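Local coordinates for coiled-coil quantitatively-enriched protein 1 (Schizosaccharomyces pombe, PDB 7CUJ) that links telomeres to the meiotic centrosome component pcp1 and is required for telomere clustering in meiotic prophase, telomere length regulation and chromosome segregation, at residues A[26-30]-A[240-245]; A[147-151]-A[172-176]; A[65-69]-A[127-131]; A[110-114]-A[290-294]. All blocks are in the same frame, centred on the assembly; numbering follows the deposited sequence.

Interaction 1. Residues A[26-30]-A[240-245]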
# COMPACT_ATOMS: atom_id res chain seq x y z
N MET A 26 -12.36 7.27 -8.70
CA MET A 26 -11.92 7.96 -7.50
C MET A 26 -11.79 6.96 -6.35
O MET A 26 -10.86 7.04 -5.56
CB MET A 26 -12.90 9.07 -7.11
CG MET A 26 -12.76 10.33 -7.94
SD MET A 26 -11.05 10.94 -8.05
CE MET A 26 -10.71 11.28 -6.33
N HIS A 27 -12.74 6.01 -6.28
CA HIS A 27 -12.75 4.98 -5.26
C HIS A 27 -11.54 4.06 -5.44
O HIS A 27 -10.86 3.74 -4.47
CB HIS A 27 -14.10 4.25 -5.25
CG HIS A 27 -14.11 2.98 -4.45
ND1 HIS A 27 -14.64 2.92 -3.17
CD2 HIS A 27 -13.67 1.74 -4.74
CE1 HIS A 27 -14.52 1.69 -2.71
NE2 HIS A 27 -13.93 0.95 -3.65
N ARG A 28 -11.28 3.66 -6.69
CA ARG A 28 -10.17 2.78 -7.04
C ARG A 28 -8.85 3.48 -6.70
O ARG A 28 -7.93 2.84 -6.18
CB ARG A 28 -10.23 2.40 -8.52
CG ARG A 28 -9.15 1.43 -8.99
CD ARG A 28 -9.27 0.00 -8.47
NE ARG A 28 -10.50 -0.67 -8.86
CZ ARG A 28 -10.65 -1.45 -9.94
NH1 ARG A 28 -11.83 -2.00 -10.18
NH2 ARG A 28 -9.64 -1.66 -10.76
N LEU A 29 -8.78 4.78 -6.99
CA LEU A 29 -7.57 5.57 -6.83
C LEU A 29 -7.18 5.65 -5.35
O LEU A 29 -6.03 5.41 -5.00
CB LEU A 29 -7.80 6.97 -7.42
CG LEU A 29 -6.65 7.95 -7.26
CD1 LEU A 29 -5.42 7.48 -8.03
CD2 LEU A 29 -7.06 9.35 -7.70
N VAL A 30 -8.16 5.98 -4.49
CA VAL A 30 -7.94 6.13 -3.07
C VAL A 30 -7.54 4.78 -2.47
O VAL A 30 -6.67 4.72 -1.60
CB VAL A 30 -9.17 6.73 -2.36
CG1 VAL A 30 -9.11 6.57 -0.85
CG2 VAL A 30 -9.37 8.19 -2.74
N VAL A 240 -10.85 14.17 0.06
CA VAL A 240 -11.07 13.36 -1.12
C VAL A 240 -11.08 11.88 -0.73
O VAL A 240 -11.96 11.14 -1.14
CB VAL A 240 -10.06 13.68 -2.24
CG1 VAL A 240 -9.84 12.52 -3.19
CG2 VAL A 240 -10.46 14.93 -3.00
N ALA A 241 -10.10 11.48 0.09
CA ALA A 241 -10.02 10.11 0.58
C ALA A 241 -11.31 9.72 1.29
O ALA A 241 -11.86 8.65 1.02
CB ALA A 241 -8.80 9.92 1.47
N THR A 242 -11.80 10.58 2.19
CA THR A 242 -13.00 10.28 2.95
C THR A 242 -14.20 10.14 2.02
O THR A 242 -14.94 9.17 2.10
CB THR A 242 -13.26 11.31 4.06
OG1 THR A 242 -12.15 11.28 4.96
CG2 THR A 242 -14.53 11.05 4.83
N LEU A 243 -14.37 11.12 1.12
CA LEU A 243 -15.52 11.17 0.23
C LEU A 243 -15.58 9.93 -0.66
O LEU A 243 -16.67 9.48 -1.02
CB LEU A 243 -15.49 12.46 -0.60
CG LEU A 243 -15.76 13.75 0.17
CD1 LEU A 243 -15.51 14.97 -0.71
CD2 LEU A 243 -17.18 13.78 0.72
N SER A 244 -14.40 9.37 -1.00
CA SER A 244 -14.30 8.29 -1.97
C SER A 244 -14.01 6.95 -1.31
O SER A 244 -13.48 6.06 -1.96
CB SER A 244 -13.26 8.61 -3.01
OG SER A 244 -13.51 9.86 -3.63
N SER A 245 -14.36 6.80 -0.02
CA SER A 245 -14.09 5.56 0.70
C SER A 245 -15.35 4.69 0.77
O SER A 245 -16.35 5.17 1.34
CB SER A 245 -13.52 5.83 2.06
OG SER A 245 -12.19 6.32 1.96

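Interaction 2. Residues A[147-151]-A[172-176]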
# COMPACT_ATOMS: atom_id res chain seq x y z
N GLU A 147 -12.93 27.46 -31.32
CA GLU A 147 -11.62 27.19 -31.91
C GLU A 147 -10.50 27.37 -30.88
O GLU A 147 -10.67 28.07 -29.88
CB GLU A 147 -11.42 28.05 -33.16
CG GLU A 147 -11.00 27.24 -34.38
CD GLU A 147 -11.53 27.73 -35.72
OE1 GLU A 147 -12.56 28.43 -35.72
OE2 GLU A 147 -10.92 27.40 -36.75
N LEU A 148 -9.35 26.74 -31.14
CA LEU A 148 -8.21 26.72 -30.24
C LEU A 148 -7.49 28.07 -30.24
O LEU A 148 -7.38 28.71 -31.28
CB LEU A 148 -7.24 25.60 -30.66
CG LEU A 148 -7.68 24.16 -30.39
CD1 LEU A 148 -6.83 23.18 -31.17
CD2 LEU A 148 -7.63 23.84 -28.90
N TRP A 149 -6.97 28.46 -29.07
CA TRP A 149 -6.13 29.64 -28.92
C TRP A 149 -4.70 29.33 -29.35
O TRP A 149 -4.27 28.17 -29.31
CB TRP A 149 -6.17 30.15 -27.47
CG TRP A 149 -5.21 31.26 -27.18
CD1 TRP A 149 -4.01 31.17 -26.53
CD2 TRP A 149 -5.36 32.65 -27.54
NE1 TRP A 149 -3.41 32.40 -26.46
CE2 TRP A 149 -4.22 33.33 -27.07
CE3 TRP A 149 -6.36 33.38 -28.21
CZ2 TRP A 149 -4.04 34.70 -27.26
CZ3 TRP A 149 -6.18 34.73 -28.39
CH2 TRP A 149 -5.03 35.38 -27.92
N ALA A 150 -3.97 30.38 -29.76
CA ALA A 150 -2.55 30.31 -30.07
C ALA A 150 -1.95 31.72 -30.01
O ALA A 150 -2.65 32.70 -30.28
CB ALA A 150 -2.34 29.69 -31.43
N GLU A 151 -0.66 31.80 -29.65
CA GLU A 151 0.07 33.06 -29.68
C GLU A 151 0.31 33.46 -31.14
O GLU A 151 -0.48 34.27 -31.65
CB GLU A 151 1.39 32.94 -28.93
CG GLU A 151 2.16 34.24 -28.84
CD GLU A 151 3.61 34.13 -28.39
OE1 GLU A 151 4.02 33.01 -27.99
OE2 GLU A 151 4.33 35.15 -28.43
N SER A 172 0.18 34.05 -23.27
CA SER A 172 -0.15 34.85 -24.44
C SER A 172 -1.52 35.52 -24.28
O SER A 172 -1.69 36.66 -24.70
CB SER A 172 -0.07 34.03 -25.70
OG SER A 172 -0.77 32.81 -25.56
N ALA A 173 -2.47 34.80 -23.68
CA ALA A 173 -3.86 35.22 -23.62
C ALA A 173 -4.06 36.39 -22.66
O ALA A 173 -5.00 37.17 -22.83
CB ALA A 173 -4.73 34.04 -23.24
N SER A 174 -3.17 36.52 -21.67
CA SER A 174 -3.23 37.56 -20.65
C SER A 174 -3.19 38.95 -21.27
O SER A 174 -3.85 39.87 -20.79
CB SER A 174 -2.11 37.39 -19.65
OG SER A 174 -2.06 38.49 -18.75
N HIS A 175 -2.39 39.08 -22.34
CA HIS A 175 -2.25 40.33 -23.08
C HIS A 175 -3.61 40.73 -23.66
O HIS A 175 -3.95 41.91 -23.67
CB HIS A 175 -1.20 40.17 -24.19
CG HIS A 175 0.16 39.78 -23.70
ND1 HIS A 175 1.19 40.69 -23.59
CD2 HIS A 175 0.66 38.59 -23.32
CE1 HIS A 175 2.27 40.08 -23.14
NE2 HIS A 175 1.97 38.79 -22.97
N PHE A 176 -4.37 39.73 -24.12
CA PHE A 176 -5.63 39.93 -24.82
C PHE A 176 -6.80 39.87 -23.84
O PHE A 176 -7.95 40.02 -24.24
CB PHE A 176 -5.77 38.91 -25.96
CG PHE A 176 -4.88 39.15 -27.17
CD1 PHE A 176 -3.59 39.64 -27.03
CD2 PHE A 176 -5.33 38.84 -28.44
CE1 PHE A 176 -2.78 39.84 -28.14
CE2 PHE A 176 -4.52 39.04 -29.55
CZ PHE A 176 -3.25 39.54 -29.40

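Interaction 3. Residues A[65-69]-A[127-131]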
# COMPACT_ATOMS: atom_id res chain seq x y z
N LYS A 65 -11.09 15.93 -14.92
CA LYS A 65 -11.10 16.51 -16.25
C LYS A 65 -11.95 15.64 -17.17
O LYS A 65 -12.99 16.09 -17.65
CB LYS A 65 -9.68 16.68 -16.80
CG LYS A 65 -8.88 17.81 -16.18
CD LYS A 65 -7.44 17.84 -16.65
CE LYS A 65 -6.48 18.17 -15.52
NZ LYS A 65 -5.06 18.13 -15.97
N HIS A 66 -11.51 14.40 -17.38
CA HIS A 66 -12.30 13.42 -18.12
C HIS A 66 -11.78 12.02 -17.83
O HIS A 66 -10.58 11.78 -17.90
CB HIS A 66 -12.25 13.71 -19.62
CG HIS A 66 -13.45 13.21 -20.35
ND1 HIS A 66 -14.45 14.06 -20.79
CD2 HIS A 66 -13.84 11.96 -20.69
CE1 HIS A 66 -15.38 13.36 -21.40
NE2 HIS A 66 -15.04 12.07 -21.34
N PRO A 67 -12.66 11.04 -17.51
CA PRO A 67 -12.23 9.67 -17.25
C PRO A 67 -11.55 8.99 -18.44
O PRO A 67 -10.75 8.07 -18.25
CB PRO A 67 -13.53 8.94 -16.86
CG PRO A 67 -14.64 9.81 -17.42
CD PRO A 67 -14.12 11.22 -17.35
N SER A 68 -11.83 9.47 -19.65
CA SER A 68 -11.32 8.86 -20.87
C SER A 68 -9.84 9.18 -21.08
O SER A 68 -9.24 8.71 -22.04
CB SER A 68 -12.16 9.21 -22.07
OG SER A 68 -11.98 10.57 -22.42
N LEU A 69 -9.24 9.96 -20.16
CA LEU A 69 -7.79 10.10 -20.11
C LEU A 69 -7.15 8.75 -19.75
O LEU A 69 -5.93 8.62 -19.85
CB LEU A 69 -7.39 11.19 -19.10
CG LEU A 69 -7.70 12.64 -19.48
CD1 LEU A 69 -7.17 13.60 -18.43
CD2 LEU A 69 -7.13 13.00 -20.85
N SER A 127 -6.50 22.26 -18.89
CA SER A 127 -5.11 21.90 -18.62
C SER A 127 -4.76 20.55 -19.23
O SER A 127 -4.13 19.72 -18.57
CB SER A 127 -4.82 21.95 -17.14
OG SER A 127 -5.60 20.98 -16.44
N ASN A 128 -5.15 20.35 -20.49
CA ASN A 128 -4.94 19.09 -21.19
C ASN A 128 -5.10 19.31 -22.69
O ASN A 128 -6.14 19.78 -23.14
CB ASN A 128 -5.89 18.00 -20.70
CG ASN A 128 -5.50 16.63 -21.20
OD1 ASN A 128 -5.98 16.18 -22.24
ND2 ASN A 128 -4.62 15.96 -20.48
N GLN A 129 -4.06 18.95 -23.46
CA GLN A 129 -4.02 19.22 -24.89
C GLN A 129 -5.06 18.36 -25.61
O GLN A 129 -5.83 18.88 -26.42
CB GLN A 129 -2.62 19.00 -25.45
CG GLN A 129 -2.49 19.34 -26.93
CD GLN A 129 -2.77 20.80 -27.22
OE1 GLN A 129 -2.06 21.69 -26.77
NE2 GLN A 129 -3.82 21.05 -27.99
N PHE A 130 -5.09 17.06 -25.30
CA PHE A 130 -5.99 16.13 -25.96
C PHE A 130 -7.44 16.59 -25.80
O PHE A 130 -8.18 16.62 -26.78
CB PHE A 130 -5.79 14.70 -25.44
CG PHE A 130 -6.89 13.76 -25.86
CD1 PHE A 130 -7.01 13.35 -27.19
CD2 PHE A 130 -7.83 13.30 -24.95
CE1 PHE A 130 -8.04 12.51 -27.58
CE2 PHE A 130 -8.85 12.45 -25.34
CZ PHE A 130 -8.95 12.06 -26.66
N LEU A 131 -7.82 16.94 -24.57
CA LEU A 131 -9.20 17.31 -24.27
C LEU A 131 -9.56 18.63 -24.94
O LEU A 131 -10.67 18.79 -25.43
CB LEU A 131 -9.39 17.38 -22.75
CG LEU A 131 -9.44 16.03 -22.04
CD1 LEU A 131 -9.52 16.22 -20.53
CD2 LEU A 131 -10.61 15.19 -22.53
O HOH W 1 -3.81 16.44 -17.63

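Interaction 4. Residues A[110-114]-A[290-294]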
# COMPACT_ATOMS: atom_id res chain seq x y z
N LEU A 110 -25.23 24.90 -22.63
CA LEU A 110 -25.09 26.33 -22.41
C LEU A 110 -25.33 27.07 -23.72
O LEU A 110 -26.16 27.97 -23.78
CB LEU A 110 -23.71 26.65 -21.83
CG LEU A 110 -23.46 28.12 -21.50
CD1 LEU A 110 -24.31 28.58 -20.32
CD2 LEU A 110 -21.99 28.37 -21.21
N PHE A 111 -24.60 26.67 -24.77
CA PHE A 111 -24.66 27.33 -26.07
C PHE A 111 -25.97 27.01 -26.78
O PHE A 111 -26.46 27.81 -27.57
CB PHE A 111 -23.43 26.98 -26.91
CG PHE A 111 -22.15 27.62 -26.42
CD1 PHE A 111 -21.91 28.97 -26.61
CD2 PHE A 111 -21.19 26.86 -25.77
CE1 PHE A 111 -20.74 29.55 -26.16
CE2 PHE A 111 -20.01 27.44 -25.32
CZ PHE A 111 -19.79 28.79 -25.51
N LYS A 112 -26.54 25.83 -26.47
CA LYS A 112 -27.82 25.38 -27.00
C LYS A 112 -28.92 26.36 -26.59
O LYS A 112 -29.83 26.63 -27.36
CB LYS A 112 -28.13 23.98 -26.46
CG LYS A 112 -29.00 23.10 -27.35
CD LYS A 112 -29.10 21.69 -26.83
CE LYS A 112 -29.38 20.67 -27.91
NZ LYS A 112 -29.08 19.29 -27.45
N ASN A 113 -28.81 26.89 -25.36
CA ASN A 113 -29.82 27.76 -24.77
C ASN A 113 -29.35 29.22 -24.81
O ASN A 113 -30.06 30.10 -24.34
CB ASN A 113 -30.17 27.34 -23.34
CG ASN A 113 -31.03 26.10 -23.29
OD1 ASN A 113 -32.16 26.09 -23.77
ND2 ASN A 113 -30.51 25.04 -22.69
N LEU A 114 -28.16 29.46 -25.37
CA LEU A 114 -27.65 30.82 -25.49
C LEU A 114 -28.00 31.39 -26.86
O LEU A 114 -28.24 32.59 -26.99
CB LEU A 114 -26.13 30.82 -25.24
CG LEU A 114 -25.55 32.10 -24.63
CD1 LEU A 114 -26.33 32.55 -23.40
CD2 LEU A 114 -24.09 31.91 -24.29
N ALA A 290 -27.12 30.39 -18.64
CA ALA A 290 -27.33 31.03 -19.93
C ALA A 290 -28.26 32.23 -19.75
O ALA A 290 -27.90 33.35 -20.08
CB ALA A 290 -27.88 30.04 -20.93
N THR A 291 -29.45 31.95 -19.18
CA THR A 291 -30.44 32.96 -18.84
C THR A 291 -29.76 34.11 -18.09
O THR A 291 -30.01 35.27 -18.38
CB THR A 291 -31.58 32.35 -18.01
OG1 THR A 291 -32.11 31.25 -18.75
CG2 THR A 291 -32.68 33.34 -17.70
N TRP A 292 -28.87 33.75 -17.15
CA TRP A 292 -28.19 34.72 -16.32
C TRP A 292 -27.27 35.61 -17.15
O TRP A 292 -27.21 36.82 -16.91
CB TRP A 292 -27.42 34.01 -15.19
CG TRP A 292 -26.68 34.96 -14.31
CD1 TRP A 292 -27.21 35.76 -13.34
CD2 TRP A 292 -25.27 35.23 -14.33
NE1 TRP A 292 -26.23 36.50 -12.75
CE2 TRP A 292 -25.02 36.20 -13.33
CE3 TRP A 292 -24.19 34.74 -15.08
CZ2 TRP A 292 -23.74 36.69 -13.07
CZ3 TRP A 292 -22.92 35.23 -14.82
CH2 TRP A 292 -22.71 36.19 -13.83
N LEU A 293 -26.55 35.01 -18.11
CA LEU A 293 -25.60 35.73 -18.95
C LEU A 293 -26.33 36.68 -19.89
O LEU A 293 -25.81 37.75 -20.21
CB LEU A 293 -24.75 34.72 -19.73
CG LEU A 293 -23.64 34.03 -18.95
CD1 LEU A 293 -23.14 32.80 -19.71
CD2 LEU A 293 -22.48 34.98 -18.68
N LYS A 294 -27.52 36.27 -20.34
CA LYS A 294 -28.35 37.06 -21.25
C LYS A 294 -28.78 38.36 -20.57
O LYS A 294 -28.97 39.36 -21.25
CB LYS A 294 -29.59 36.26 -21.66
CG LYS A 294 -29.36 35.10 -22.61
CD LYS A 294 -30.62 34.28 -22.81
CE LYS A 294 -30.41 33.06 -23.67
NZ LYS A 294 -31.62 32.20 -23.70

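Interaction 1. Residues A[26-30]-A[240-245]
V30 and M26 supply the apolar part of the contact where helix 20-32 meets the end of helix 232-243. V30 sits in the middle: its CG2 lies 3.9 Å from both A241 CA and S244 CB, while its CG1 comes within 4.1 Å of A241 CB. One helical turn earlier, M26 brings CE 3.5 Å from V240 CG1, and M26 CB lies 3.6 Å from S244 OG.

No hydrogen bond crosses; the nearest thing to one is a CA-H...O contact, H27 CA to S244 O at 3.5 Å, made where S244 is the first residue to leave helical phi/psi. The two serine hydroxyls turn back on their own helix end: S245 OG donates to A241 O at 2.5 Å, and S244 OG bonds weakly to V240 O at 3.2 Å.

One side of helix 20-32 (M26, H27, V30) thus packs against the last turn of helix 232-243 and the residues just after it. This is the helical layer of an alpha/beta domain at its Tpz1 interface: one Tpz1 chain packs on V30, A241 and S245 and hydrogen-bonds to T242.

Interaction 2. Residues A[147-151]-A[172-176]
The 147-151 backbone runs off the end of strand 146-148, an outermost strand of the parallel sheet within this chain, and stays extended through W149 and A150. Its partner, 172-176, starts in the weakly bonded end of helix 170-173 and runs on as a turn. The two backbones come nearest at E151 and S172, with CA atoms 5.5 Å apart, and no backbone hydrogen bond joins them, so side chains must bridge the gap.

W149 does nearly all of it. Its indole NE1 donates a nearly straight hydrogen bond (168°) to S172 OG at 2.8 Å; that hydroxyl is also bonded to K169 O. One face of the indole receives the A173 methyl, with CB 4.2 Å from the centroid of the five-membered ring, a CH-pi contact. The edge of the six-membered ring points at the face of F176 in an offset edge-to-face pair, centroids 5.5 Å apart and planes at 76°. Beyond the indole, E151 CB rests 3.7 Å from S172 CB.

W149 also meets W163 and F123 edge-to-face. One indole thus combines a directed N-H bond with CH-pi and edge-to-face packing: its polar atom is satisfied and part of its carbon surface is covered.

Interaction 3. Residues A[65-69]-A[127-131]
K65 closes helix 47-65 and sends its side chain across to the loop ahead of helix 129-141. Its NZ donates to S127 O at 3.2 Å and, weakly, to S127 OG at 2.9 Å, and water 1 accepts from both K65 NZ (2.7 Å) and N128 ND2 (3.0 Å). Outside the pair, E192 forms a salt bridge with this lysine, and D190 bonds the S127 hydroxyl. Nearer its backbone, K65 CB lies 3.8 Å from L131 CD1.

At H66 the helix ends; its CB approaches L131 CD2 at 3.7 Å. P67 turns to helix 20-32, and a short 3-10 turn carries the chain on to L69. There CD2 wedges among N128 OD1 (3.7 Å), L131 CG (4.0 Å) and F130 CD2 (4.2 Å).

N128 is the N-cap, its OD1 accepting from L131 N at 3.1 Å. One amide thus caps the helix through its oxygen and takes up the lysine's water through its nitrogen, while L69 and L131 pack together beside this polar network.

Interaction 4. Residues A[110-114]-A[290-294]
A290 comes first, in the last turn of helix 275-294, and has the tightest backbone approach: its CA is 5.6 Å from that of L114. Its small methyl points toward the other segment and is gripped by two leucines, L114 CD1 at 3.8 Å and L110 CD1 at 3.9 Å from A290 CB. N113 adds a third contact, with its carbonyl O 4.0 Å from A290 CB. An alanine here lets the backbone around L114 come in close.

T291 and W292 turn elsewhere. T291 OG1 bonds to K287 O one turn back, whereas W292 packs edge-to-face with W302. L293 returns to the contact more distantly, its CD1 4.4 Å from L110 CD1.

K294 ends the walk with the polar bond of the pair. Its extended side chain lies along L114, with K294 CE 4.0 Å from L114 CA, and its NZ donates to N113 O at 2.7 Å. The lysine therefore engages a main-chain carbonyl between helix 102-112 and strand 121-126. The N113 amide, meanwhile, turns back to E109 O.

Around this junction, L114 and L293 both touch F122 of strand 121-126, and L110 also packs on V289. The contact thus joins helix 102-112 and the residues after it to the end of helix 275-294, beside a strand of the parallel sheet.

From the N terminus, interaction 1 opens at 26-30, interaction 3 at 65-69 and interaction 4 at 110-114. Interaction 3 closes first, at 127-131, tying the end of helix 47-65 to the start of helix 129-141. Interaction 2 follows in series, joining the sheet edge to the turn at 172-176. Interaction 1 closes at 240-245, joining helix 20-32 to the end of helix 232-243; its long loop encloses both of these. Interaction 4 closes last, joining helix 102-112 to the end of helix 275-294; it encloses interaction 2 but crosses interactions 1 and 3. Interactions 1 and 4, centres about 34 Å apart, lie on opposite sides of the chain's centre, so the crossing loops reach across the alpha/beta domain.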